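Spore coat polysaccharide biosynthesis protein SpsE (Bacillus subtilis, PDB 1VLI) takes part in making the spore coat polysaccharide, probably as a sialic acid synthase-like enzyme of the NeuB family that carries a bound zinc ion. Local coordinates at residues V154-R159 against R181-N186; M161-A166 against N186-M191; A199-S204 against S292-G297; S204-I209 against I221-H226. All coordinates share one frame; numbering follows the deposited sequence.

Contact 1. Residues V154-R159 against R181-N186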
loop_
_atom_site.group_PDB
_atom_site.type_symbol
_atom_site.label_atom_id
_atom_site.label_comp_id
_atom_site.label_asym_id
_atom_site.label_seq_id
_atom_site.Cartn_x
_atom_site.Cartn_y
_atom_site.Cartn_z
ATOM N N VAL A 154 8.834 -2.439 10.225
ATOM C CA VAL A 154 9.420 -1.809 9.070
ATOM C C VAL A 154 9.960 -0.400 9.396
ATOM O O VAL A 154 11.032 -0.017 8.924
ATOM C CB VAL A 154 8.418 -1.757 7.918
ATOM C CG1 VAL A 154 9.072 -1.154 6.713
ATOM C CG2 VAL A 154 7.928 -3.148 7.584
ATOM N N ALA A 155 9.224 0.375 10.197
ATOM C CA ALA A 155 9.711 1.708 10.576
ATOM C C ALA A 155 11.172 1.658 11.089
ATOM O O ALA A 155 11.945 2.573 10.841
ATOM C CB ALA A 155 8.813 2.336 11.600
ATOM N N ARG A 156 11.532 0.591 11.795
ATOM C CA ARG A 156 12.868 0.477 12.394
ATOM C C ARG A 156 13.996 0.248 11.383
ATOM O O ARG A 156 15.161 0.298 11.743
ATOM C CB ARG A 156 12.904 -0.636 13.439
ATOM C CG ARG A 156 12.346 -0.224 14.766
ATOM C CD ARG A 156 12.168 -1.379 15.713
ATOM N NE ARG A 156 11.341 -0.984 16.838
ATOM C CZ ARG A 156 11.056 -1.756 17.881
ATOM N NH1 ARG A 156 11.541 -2.992 17.961
ATOM N NH2 ARG A 156 10.278 -1.285 18.855
ATOM N N LEU A 157 13.641 -0.004 10.131
ATOM C CA LEU A 157 14.622 -0.236 9.094
ATOM C C LEU A 157 15.120 1.078 8.512
ATOM O O LEU A 157 16.053 1.101 7.710
ATOM C CB LEU A 157 14.019 -1.124 8.006
ATOM C CG LEU A 157 13.609 -2.496 8.524
ATOM C CD1 LEU A 157 12.772 -3.259 7.493
ATOM C CD2 LEU A 157 14.875 -3.279 8.965
ATOM N N ASN A 158 14.478 2.166 8.913
ATOM C CA ASN A 158 14.859 3.528 8.538
ATOM C C ASN A 158 14.829 3.950 7.068
ATOM O O ASN A 158 15.528 4.857 6.639
ATOM C CB ASN A 158 16.120 3.999 9.260
ATOM C CG ASN A 158 15.791 5.051 10.333
ATOM O OD1 ASN A 158 15.832 4.730 11.530
ATOM N ND2 ASN A 158 15.399 6.297 9.907
ATOM N N ARG A 159 13.952 3.323 6.315
ATOM C CA ARG A 159 13.715 3.734 4.966
ATOM C C ARG A 159 12.375 4.451 4.865
ATOM O O ARG A 159 11.518 4.357 5.774
ATOM C CB ARG A 159 13.778 2.512 4.060
ATOM C CG ARG A 159 15.214 2.069 3.788
ATOM C CD ARG A 159 16.008 3.126 2.970
ATOM N NE ARG A 159 17.459 2.922 3.014
ATOM C CZ ARG A 159 18.260 3.362 3.988
ATOM N NH1 ARG A 159 17.766 4.045 5.025
ATOM N NH2 ARG A 159 19.564 3.112 3.926
ATOM N N ARG A 181 6.230 7.127 13.465
ATOM C CA ARG A 181 6.983 8.197 14.053
ATOM C C ARG A 181 7.609 7.794 15.359
ATOM O O ARG A 181 8.769 8.121 15.594
ATOM C CB ARG A 181 6.135 9.430 14.235
ATOM C CG ARG A 181 6.143 10.271 13.027
ATOM C CD ARG A 181 5.636 11.629 13.273
ATOM N NE ARG A 181 6.653 12.554 13.764
ATOM C CZ ARG A 181 7.479 13.251 12.992
ATOM N NH1 ARG A 181 7.448 13.124 11.667
ATOM N NH2 ARG A 181 8.351 14.074 13.552
ATOM N N ALA A 182 6.868 7.055 16.188
ATOM C CA ALA A 182 7.356 6.649 17.508
ATOM C C ALA A 182 8.660 5.846 17.448
ATOM O O ALA A 182 9.373 5.761 18.450
ATOM C CB ALA A 182 6.287 5.856 18.263
ATOM N N GLU A 183 8.957 5.231 16.299
ATOM C CA GLU A 183 10.185 4.429 16.150
ATOM C C GLU A 183 11.370 5.238 15.647
ATOM O O GLU A 183 12.420 4.680 15.349
ATOM C CB GLU A 183 9.961 3.229 15.226
ATOM C CG GLU A 183 8.925 2.229 15.714
ATOM C CD GLU A 183 9.156 1.762 17.144
ATOM O OE1 GLU A 183 10.301 1.368 17.468
ATOM O OE2 GLU A 183 8.187 1.777 17.946
ATOM N N GLY A 184 11.195 6.545 15.538
ATOM C CA GLY A 184 12.247 7.429 15.063
ATOM C C GLY A 184 12.300 7.652 13.559
ATOM O O GLY A 184 13.183 8.346 13.071
ATOM N N ASN A 185 11.371 7.069 12.811
ATOM C CA ASN A 185 11.332 7.260 11.370
ATOM C C ASN A 185 10.328 8.355 10.988
ATOM O O ASN A 185 9.137 8.207 11.221
ATOM C CB ASN A 185 10.982 5.932 10.692
ATOM C CG ASN A 185 11.217 5.955 9.194
ATOM O OD1 ASN A 185 11.271 7.013 8.595
ATOM N ND2 ASN A 185 11.364 4.778 8.584
ATOM N N ASN A 186 10.806 9.449 10.401
ATOM C CA ASN A 186 9.922 10.530 9.994
ATOM C C ASN A 186 9.829 10.756 8.488
ATOM O O ASN A 186 9.388 11.813 8.073
ATOM C CB ASN A 186 10.189 11.850 10.777
ATOM C CG ASN A 186 11.580 12.412 10.546
#
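Arg156 and Glu183 meet in a side-on salt bridge in which two guanidinium nitrogens grip a single carboxylate oxygen. NE of Arg156 lies 2.6 Å from OE1 of Glu183, and NH2 of Arg156 reaches the same OE1 at 3.0 Å. The oxygen sits in the guanidinium plane, whereas both nitrogens come to it from above one face of the carboxylate, the two planes standing 50° apart. The glutamate chain bends at chi2 (-51°), which turns its CD toward NE of Arg156, 3.5 Å away. Nearer the backbone, CB of Ala155 rests on CB of Glu183 at 3.9 Å.

A second grip comes from Asn185, whose CG is anti to the backbone N (chi1 -167°). Its amide ND2 bonds to two backbone carbonyls: the O of Arg159 at 2.8 Å, nearly straight, and the O of Ala155 at 3.2 Å, on an in-plane lone pair. Ala155 O also accepts from Asn158 N, 3.2 Å away, closing the type I turn from Ala155 to Asn158, so one carbonyl serves both the turn and the neighbouring loop.

Farther out, Gln187 NE2 bonds to OD1 of Asn185 and to the O of Asn158, so the amide of Asn185 is held at both its nitrogen and its oxygen. Ile180 of helix 170-181 packs against Ala155 and Asn185. Asn158, with positive phi, is the first residue to leave helical geometry after helix 148-155; Gly184, also at positive phi, ends a type I turn from Arg181. This pairing of successive helix-to-strand loops is part of the repeated beta-alpha architecture of a TIM barrel.

Contact 2. Residues M161-A166 against N186-M191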
loop_
_atom_site.group_PDB
_atom_site.type_symbol
_atom_site.label_atom_id
_atom_site.label_comp_id
_atom_site.label_asym_id
_atom_site.label_seq_id
_atom_site.Cartn_x
_atom_site.Cartn_y
_atom_site.Cartn_z
HETATM N N MSE A 161 8.595 5.361 3.965
HETATM C CA MSE A 161 7.414 4.539 4.050
HETATM C C MSE A 161 6.253 5.197 3.388
HETATM O O MSE A 161 6.019 6.397 3.594
HETATM C CB MSE A 161 7.161 4.251 5.476
HETATM C CG MSE A 161 8.101 3.149 5.881
HETATM SE SE MSE A 161 7.885 2.463 7.563
HETATM C CE MSE A 161 6.063 1.656 7.473
ATOM N N ILE A 162 5.589 4.450 2.513
ATOM C CA ILE A 162 4.421 4.973 1.799
ATOM C C ILE A 162 3.241 4.140 2.201
ATOM O O ILE A 162 3.272 2.918 1.990
ATOM C CB ILE A 162 4.605 4.847 0.289
ATOM C CG1 ILE A 162 5.932 5.465 -0.148
ATOM C CG2 ILE A 162 3.432 5.497 -0.454
ATOM C CD1 ILE A 162 6.301 5.117 -1.574
ATOM N N PHE A 163 2.222 4.752 2.805
ATOM C CA PHE A 163 1.057 3.939 3.161
ATOM C C PHE A 163 -0.246 4.442 2.557
ATOM O O PHE A 163 -0.428 5.633 2.356
ATOM C CB PHE A 163 0.994 3.597 4.650
ATOM C CG PHE A 163 0.599 4.738 5.545
ATOM C CD1 PHE A 163 -0.768 5.050 5.770
ATOM C CD2 PHE A 163 1.572 5.465 6.226
ATOM C CE1 PHE A 163 -1.127 6.042 6.639
ATOM C CE2 PHE A 163 1.206 6.500 7.096
ATOM C CZ PHE A 163 -0.146 6.777 7.318
ATOM N N SER A 164 -1.114 3.507 2.200
ATOM C CA SER A 164 -2.317 3.831 1.502
ATOM C C SER A 164 -3.487 3.877 2.480
ATOM O O SER A 164 -3.412 3.340 3.581
ATOM C CB SER A 164 -2.526 2.810 0.405
ATOM O OG SER A 164 -1.866 3.245 -0.781
ATOM N N THR A 165 -4.568 4.519 2.093
ATOM C CA THR A 165 -5.646 4.758 3.050
ATOM C C THR A 165 -7.061 4.471 2.546
ATOM O O THR A 165 -8.014 5.143 2.986
ATOM C CB THR A 165 -5.584 6.220 3.532
ATOM O OG1 THR A 165 -5.808 7.091 2.421
ATOM C CG2 THR A 165 -4.173 6.597 4.037
ATOM N N ALA A 166 -7.230 3.499 1.645
ATOM C CA ALA A 166 -8.576 3.200 1.143
ATOM C C ALA A 166 -9.472 2.787 2.288
ATOM O O ALA A 166 -9.101 1.925 3.106
ATOM C CB ALA A 166 -8.562 2.119 0.096
ATOM N N ASN A 186 10.806 9.449 10.401
ATOM C CA ASN A 186 9.922 10.530 9.994
ATOM C C ASN A 186 9.829 10.756 8.488
ATOM O O ASN A 186 9.388 11.813 8.073
ATOM C CB ASN A 186 10.189 11.850 10.777
ATOM C CG ASN A 186 11.580 12.412 10.546
ATOM N N GLN A 187 10.181 9.749 7.688
ATOM C CA GLN A 187 10.094 9.809 6.208
ATOM C C GLN A 187 8.845 9.083 5.721
ATOM O O GLN A 187 8.923 7.953 5.216
ATOM C CB GLN A 187 11.334 9.167 5.563
ATOM C CG GLN A 187 12.631 9.460 6.308
ATOM C CD GLN A 187 13.707 8.419 6.041
ATOM O OE1 GLN A 187 14.422 8.547 5.059
ATOM N NE2 GLN A 187 13.830 7.390 6.923
ATOM N N ILE A 188 7.696 9.733 5.900
ATOM C CA ILE A 188 6.382 9.101 5.709
ATOM C C ILE A 188 5.625 9.800 4.593
ATOM O O ILE A 188 5.673 11.019 4.498
ATOM C CB ILE A 188 5.590 9.198 7.005
ATOM C CG1 ILE A 188 6.338 8.501 8.124
ATOM C CG2 ILE A 188 4.181 8.628 6.852
ATOM C CD1 ILE A 188 5.775 8.824 9.507
ATOM N N ALA A 189 4.973 9.017 3.727
ATOM C CA ALA A 189 4.075 9.533 2.676
ATOM C C ALA A 189 2.754 8.788 2.837
ATOM O O ALA A 189 2.751 7.570 3.072
ATOM C CB ALA A 189 4.636 9.320 1.281
ATOM N N ILE A 190 1.649 9.514 2.697
ATOM C CA ILE A 190 0.306 8.963 2.955
ATOM C C ILE A 190 -0.459 9.083 1.646
ATOM O O ILE A 190 -0.595 10.180 1.140
ATOM C CB ILE A 190 -0.400 9.803 4.055
ATOM C CG1 ILE A 190 0.450 9.834 5.339
ATOM C CG2 ILE A 190 -1.817 9.272 4.337
ATOM C CD1 ILE A 190 -0.195 10.531 6.515
HETATM N N MSE A 191 -0.922 7.965 1.076
HETATM C CA MSE A 191 -1.655 8.020 -0.189
HETATM C C MSE A 191 -3.159 8.016 0.088
HETATM O O MSE A 191 -3.647 7.184 0.818
HETATM C CB MSE A 191 -1.325 6.853 -1.091
HETATM C CG MSE A 191 0.208 6.569 -1.297
HETATM SE SE MSE A 191 1.049 7.982 -2.294
HETATM C CE MSE A 191 0.519 7.451 -4.097
#
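Met191 O takes a 2.7 Å hydrogen bond from OG1 of Thr165, a hydroxyl that also bonds to Lys301 NZ. Chi1 of Thr165 (63°) sets OG1 between the backbone N and the carbonyl carbon, and CG2 of the same residue touches CG2 of Ile190 at 3.6 Å, the two side chains crossing at about a right angle. Before Thr165, strands 161-164 and 188-191 run parallel, 4.7 Å apart at closest approach and 20° from aligned. Met161 N to Gln187 O, Ala189 N to Met161 O, Phe163 N to Ala189 O and Met191 N to Phe163 O bind them, the last at 2.7 Å.

Side chains alternate between two faces. On one, the Phe163 ring lies beside Ile190, pointing the same way, with CZ 3.7 Å from CG1 of Ile190; its CE2 is equally near CG2 of Ile188. On the other, CG2 of Ile162 presses on CG of Met191 at 3.5 Å, and the side chain of Ser164, whose OG bonds to Lys139 NZ, is about 8 Å from the bound zinc ion. Met161 and Met191 are selenomethionines. Joined through helix 170-181, the strands form a parallel beta-alpha-beta unit of the TIM barrel.

Contact 3. Residues A199-S204 against S292-G297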
loop_
_atom_site.group_PDB
_atom_site.type_symbol
_atom_site.label_atom_id
_atom_site.label_comp_id
_atom_site.label_asym_id
_atom_site.label_seq_id
_atom_site.Cartn_x
_atom_site.Cartn_y
_atom_site.Cartn_z
ATOM N N ALA A 199 -12.279 2.884 -10.444
ATOM C CA ALA A 199 -13.033 3.775 -9.592
ATOM C C ALA A 199 -13.627 4.888 -10.447
ATOM O O ALA A 199 -12.886 5.667 -11.051
ATOM C CB ALA A 199 -12.134 4.347 -8.521
ATOM N N PRO A 200 -14.957 4.965 -10.516
ATOM C CA PRO A 200 -15.619 6.042 -11.260
ATOM C C PRO A 200 -15.173 7.409 -10.714
ATOM O O PRO A 200 -14.976 7.536 -9.501
ATOM C CB PRO A 200 -17.108 5.808 -10.976
ATOM C CG PRO A 200 -17.223 4.396 -10.537
ATOM C CD PRO A 200 -15.924 4.044 -9.880
ATOM N N PRO A 201 -15.014 8.408 -11.582
ATOM C CA PRO A 201 -14.615 9.764 -11.167
ATOM C C PRO A 201 -15.331 10.354 -9.917
ATOM O O PRO A 201 -14.674 11.028 -9.116
ATOM C CB PRO A 201 -14.948 10.619 -12.403
ATOM C CG PRO A 201 -14.847 9.696 -13.539
ATOM C CD PRO A 201 -15.219 8.322 -13.038
ATOM N N GLU A 202 -16.647 10.121 -9.785
ATOM C CA GLU A 202 -17.479 10.653 -8.680
ATOM C C GLU A 202 -16.961 10.208 -7.319
ATOM O O GLU A 202 -17.259 10.844 -6.296
ATOM C CB GLU A 202 -18.938 10.188 -8.784
ATOM C CG GLU A 202 -19.531 10.163 -10.185
ATOM C CD GLU A 202 -19.208 8.887 -10.950
ATOM O OE1 GLU A 202 -19.530 7.790 -10.446
ATOM O OE2 GLU A 202 -18.645 8.984 -12.064
ATOM N N TYR A 203 -16.204 9.107 -7.317
ATOM C CA TYR A 203 -15.710 8.510 -6.086
ATOM C C TYR A 203 -14.293 8.921 -5.689
ATOM O O TYR A 203 -13.756 8.423 -4.693
ATOM C CB TYR A 203 -15.846 6.984 -6.126
ATOM C CG TYR A 203 -17.283 6.526 -6.177
ATOM C CD1 TYR A 203 -18.113 6.606 -5.043
ATOM C CD2 TYR A 203 -17.833 6.036 -7.366
ATOM C CE1 TYR A 203 -19.447 6.192 -5.097
ATOM C CE2 TYR A 203 -19.161 5.614 -7.428
ATOM C CZ TYR A 203 -19.958 5.696 -6.295
ATOM O OH TYR A 203 -21.263 5.278 -6.370
ATOM N N SER A 204 -13.705 9.846 -6.437
ATOM C CA SER A 204 -12.338 10.313 -6.179
ATOM C C SER A 204 -12.156 10.961 -4.805
ATOM O O SER A 204 -11.115 10.768 -4.168
ATOM C CB SER A 204 -11.916 11.307 -7.249
ATOM O OG SER A 204 -12.090 10.737 -8.529
ATOM N N SER A 292 -13.443 20.237 -10.513
ATOM C CA SER A 292 -14.896 20.028 -10.520
ATOM C C SER A 292 -15.497 19.538 -9.188
ATOM O O SER A 292 -14.825 18.897 -8.376
ATOM C CB SER A 292 -15.311 19.098 -11.673
ATOM O OG SER A 292 -15.047 17.730 -11.395
ATOM N N GLU A 293 -16.774 19.867 -8.974
ATOM C CA GLU A 293 -17.549 19.359 -7.840
ATOM C C GLU A 293 -17.506 17.845 -7.775
ATOM O O GLU A 293 -17.549 17.265 -6.686
ATOM C CB GLU A 293 -18.999 19.745 -8.017
ATOM C CG GLU A 293 -19.732 19.915 -6.709
ATOM C CD GLU A 293 -19.366 21.227 -6.049
ATOM O OE1 GLU A 293 -18.298 21.278 -5.385
ATOM O OE2 GLU A 293 -20.147 22.200 -6.208
ATOM N N LYS A 294 -17.436 17.227 -8.962
ATOM C CA LYS A 294 -17.565 15.795 -9.145
ATOM C C LYS A 294 -16.294 15.150 -8.632
ATOM O O LYS A 294 -16.359 14.150 -7.939
ATOM C CB LYS A 294 -17.837 15.455 -10.627
ATOM C CG LYS A 294 -17.937 13.936 -10.948
ATOM C CD LYS A 294 -18.751 13.582 -12.215
ATOM C CE LYS A 294 -18.044 13.961 -13.545
ATOM N NZ LYS A 294 -16.871 13.095 -13.940
ATOM N N LEU A 295 -15.145 15.748 -8.934
ATOM C CA LEU A 295 -13.870 15.230 -8.446
ATOM C C LEU A 295 -13.582 15.603 -6.996
ATOM O O LEU A 295 -12.972 14.811 -6.270
ATOM C CB LEU A 295 -12.712 15.657 -9.349
ATOM C CG LEU A 295 -12.732 15.119 -10.778
ATOM C CD1 LEU A 295 -11.754 15.899 -11.623
ATOM C CD2 LEU A 295 -12.454 13.611 -10.825
ATOM N N LEU A 296 -14.031 16.780 -6.544
ATOM C CA LEU A 296 -13.759 17.170 -5.156
ATOM C C LEU A 296 -14.406 16.228 -4.143
ATOM O O LEU A 296 -13.747 15.764 -3.192
ATOM C CB LEU A 296 -14.080 18.645 -4.890
ATOM C CG LEU A 296 -13.063 19.625 -5.518
ATOM C CD1 LEU A 296 -13.494 21.081 -5.387
ATOM C CD2 LEU A 296 -11.614 19.450 -5.010
ATOM N N GLY A 297 -15.662 15.882 -4.387
ATOM C CA GLY A 297 -16.444 15.125 -3.412
ATOM C C GLY A 297 -16.406 15.749 -2.023
ATOM O O GLY A 297 -16.443 16.976 -1.859
HETATM O O HOH W 1 -15.350 12.681 -5.692
#
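The short helix 293-296 opens with Ser292 as its N-cap, OG accepting from Leu295 N, and presents Lys294 and Leu295 to the 3-10 segment that includes Pro201 and Glu202. Lys294 runs alongside Pro201 and Glu202: CG is anti to the backbone N (chi1 178°), and the chain then bends at chi3 and chi4, bringing NZ to 3.5 Å from CB of Pro201. Its CD is 4.1 Å from CG of Glu202. The charged ends are not in contact, as NZ of Lys294 stays 4.9 Å from OE2 of Glu202, though opposite charges so placed may still attract.

Deeper in, CD2 of Leu295 is 3.7 Å from OG of Ser204 and 4.2 Å from CB of Pro201. That hydroxyl donates to the O of Pro201 at 2.7 Å, and Ser204 N reaches the same carbonyl from the same face. A water lies between the two backbones, within bonding distance of the O of Glu202 (2.7 Å) and the O of Lys294 (2.9 Å).

Around the contact, Glu232 of helix 232-239 touches Pro201 and Lys294, and Ala236 of that helix meets Leu295. Leu295 and Leu296 make backbone bonds to Leu206 and Ser207, fastening helix 293-296 beside the loop between strand 188-193 and helix 208-215.

Contact 4. Residues S204-I209 against I221-H226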
loop_
_atom_site.group_PDB
_atom_site.type_symbol
_atom_site.label_atom_id
_atom_site.label_comp_id
_atom_site.label_asym_id
_atom_site.label_seq_id
_atom_site.Cartn_x
_atom_site.Cartn_y
_atom_site.Cartn_z
ATOM N N SER A 204 -13.705 9.846 -6.437
ATOM C CA SER A 204 -12.338 10.313 -6.179
ATOM C C SER A 204 -12.156 10.961 -4.805
ATOM O O SER A 204 -11.115 10.768 -4.168
ATOM C CB SER A 204 -11.916 11.307 -7.249
ATOM O OG SER A 204 -12.090 10.737 -8.529
ATOM N N ASN A 205 -13.157 11.737 -4.379
ATOM C CA ASN A 205 -13.071 12.594 -3.205
ATOM C C ASN A 205 -11.716 13.273 -3.039
ATOM O O ASN A 205 -11.087 13.150 -1.996
ATOM C CB ASN A 205 -13.442 11.818 -1.939
ATOM C CG ASN A 205 -14.914 11.425 -1.910
ATOM O OD1 ASN A 205 -15.836 12.286 -1.823
ATOM N ND2 ASN A 205 -15.153 10.122 -1.971
ATOM N N LEU A 206 -11.286 14.014 -4.051
ATOM C CA LEU A 206 -9.978 14.692 -4.014
ATOM C C LEU A 206 -9.811 15.794 -2.950
ATOM O O LEU A 206 -8.677 16.151 -2.601
ATOM C CB LEU A 206 -9.614 15.230 -5.401
ATOM C CG LEU A 206 -9.485 14.256 -6.572
ATOM C CD1 LEU A 206 -8.742 14.911 -7.729
ATOM C CD2 LEU A 206 -8.745 13.000 -6.139
ATOM N N SER A 207 -10.923 16.344 -2.430
ATOM C CA SER A 207 -10.800 17.326 -1.345
ATOM C C SER A 207 -10.119 16.703 -0.108
ATOM O O SER A 207 -9.686 17.409 0.789
ATOM C CB SER A 207 -12.149 17.966 -0.986
ATOM O OG SER A 207 -13.105 16.956 -0.770
ATOM N N VAL A 208 -9.984 15.383 -0.094
ATOM C CA VAL A 208 -9.298 14.697 0.964
ATOM C C VAL A 208 -7.808 15.011 1.001
ATOM O O VAL A 208 -7.191 15.019 2.079
ATOM C CB VAL A 208 -9.505 13.183 0.830
ATOM C CG1 VAL A 208 -8.473 12.387 1.656
ATOM C CG2 VAL A 208 -10.911 12.808 1.220
ATOM N N ILE A 209 -7.222 15.262 -0.173
ATOM C CA ILE A 209 -5.791 15.527 -0.260
ATOM C C ILE A 209 -5.333 16.762 0.556
ATOM O O ILE A 209 -4.505 16.582 1.448
ATOM C CB ILE A 209 -5.325 15.572 -1.743
ATOM C CG1 ILE A 209 -5.408 14.162 -2.347
ATOM C CG2 ILE A 209 -3.906 16.165 -1.844
ATOM C CD1 ILE A 209 -5.121 14.115 -3.872
ATOM N N ILE A 221 1.870 13.992 1.090
ATOM C CA ILE A 221 0.582 13.376 0.707
ATOM C C ILE A 221 0.536 13.073 -0.792
ATOM O O ILE A 221 0.839 13.942 -1.607
ATOM C CB ILE A 221 -0.627 14.312 1.094
ATOM C CG1 ILE A 221 -0.600 14.689 2.580
ATOM C CG2 ILE A 221 -1.981 13.640 0.822
ATOM C CD1 ILE A 221 -1.080 13.632 3.473
ATOM N N GLY A 222 0.153 11.846 -1.150
ATOM C CA GLY A 222 -0.118 11.507 -2.556
ATOM C C GLY A 222 -1.517 11.005 -2.878
ATOM O O GLY A 222 -2.497 11.170 -2.078
ATOM N N PHE A 223 -1.624 10.423 -4.065
ATOM C CA PHE A 223 -2.868 9.854 -4.582
ATOM C C PHE A 223 -2.579 8.609 -5.425
ATOM O O PHE A 223 -1.899 8.712 -6.444
ATOM C CB PHE A 223 -3.539 10.908 -5.459
ATOM C CG PHE A 223 -4.840 10.475 -6.086
ATOM C CD1 PHE A 223 -5.893 10.001 -5.303
ATOM C CD2 PHE A 223 -5.044 10.636 -7.460
ATOM C CE1 PHE A 223 -7.124 9.629 -5.873
ATOM C CE2 PHE A 223 -6.269 10.264 -8.054
ATOM C CZ PHE A 223 -7.320 9.772 -7.256
ATOM N N SER A 224 -3.068 7.440 -5.001
ATOM C CA SER A 224 -3.084 6.275 -5.901
ATOM C C SER A 224 -4.400 6.305 -6.649
ATOM O O SER A 224 -5.475 6.266 -6.032
ATOM C CB SER A 224 -2.928 4.948 -5.175
ATOM O OG SER A 224 -1.937 5.052 -4.171
ATOM N N ASP A 225 -4.286 6.373 -7.977
ATOM C CA ASP A 225 -5.402 6.597 -8.866
ATOM C C ASP A 225 -5.902 5.307 -9.470
ATOM O O ASP A 225 -5.168 4.644 -10.204
ATOM C CB ASP A 225 -4.984 7.579 -9.959
ATOM C CG ASP A 225 -6.148 8.025 -10.824
ATOM O OD1 ASP A 225 -7.320 7.772 -10.469
ATOM O OD2 ASP A 225 -5.982 8.653 -11.887
ATOM N N HIS A 226 -7.148 4.955 -9.165
ATOM C CA HIS A 226 -7.774 3.757 -9.714
ATOM C C HIS A 226 -8.805 4.026 -10.808
ATOM O O HIS A 226 -9.477 3.105 -11.273
ATOM C CB HIS A 226 -8.395 2.903 -8.606
ATOM C CG HIS A 226 -7.389 2.206 -7.751
ATOM N ND1 HIS A 226 -7.522 2.091 -6.386
ATOM C CD2 HIS A 226 -6.219 1.601 -8.067
ATOM C CE1 HIS A 226 -6.484 1.436 -5.898
ATOM N NE2 HIS A 226 -5.677 1.131 -6.897
#
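Leu206 lays its CD2 methyl over one face of the Phe223 ring, a CH-pi contact with CD2 4.0 Å from the ring centroid and 23° off the normal. The methyl is displaced toward the rim, equally close to CZ and CE1 of Phe223, and the two side chains cross at about a right angle. The contact packs helix 208-215 and the loop before it on strand 220-225, within the beta-alpha-beta unit of strand 188-193, helix 208-215 and strand 220-225 of the TIM barrel. CA of Asp225 covers the opposite face of the ring, 3.8 Å above its plane, so the phenyl group is sandwiched between a leucine methyl and CA of Asp225, two residues on. With CG anti to the backbone N (chi1 179°), Phe223 sends its ring out from the strand toward the segment 204-209.

Ile209 of helix 208-215 meets the strand at two levels. Its CD1 lies 3.9 Å from CB of Phe223, crossing that side chain at about a right angle, while its CG2 is 4.1 Å from CG2 of Ile221, the two isoleucines sliding past each other in opposite directions. From helix 232-239, Ala236 touches Leu206 and Ala237 touches Ile209 and Phe223.

The strand leads on to the metal site. Asp225 pairs with Lys247, and His226, whose ND1 bonds to the O of Val194, binds the zinc ion together with His248, both histidines facing the metal through NE2.

In the fold
Contacts 1, 2 and 4 all lie in the NeuB-type TIM barrel, where strands 161-164, 188-193 and 220-225 are successive neighbours in the parallel sheet. Contact 2 is the buried strand pair. Contact 1, its centre about 12 Å from that of contact 2, joins the loops leading into those strands; their segments alternate along the chain and share Asn186. Contact 4, centre also about 12 Å from that of contact 2, adds the next strand through Ile190 O and Gly222 N. Contact 3 shares Ser204 with contact 4, centres about 10 Å apart, and its segments bracket contact 4 in the chain. The contacts thus run from loops before the strands, through the core sheet, to the end where His226 binds zinc.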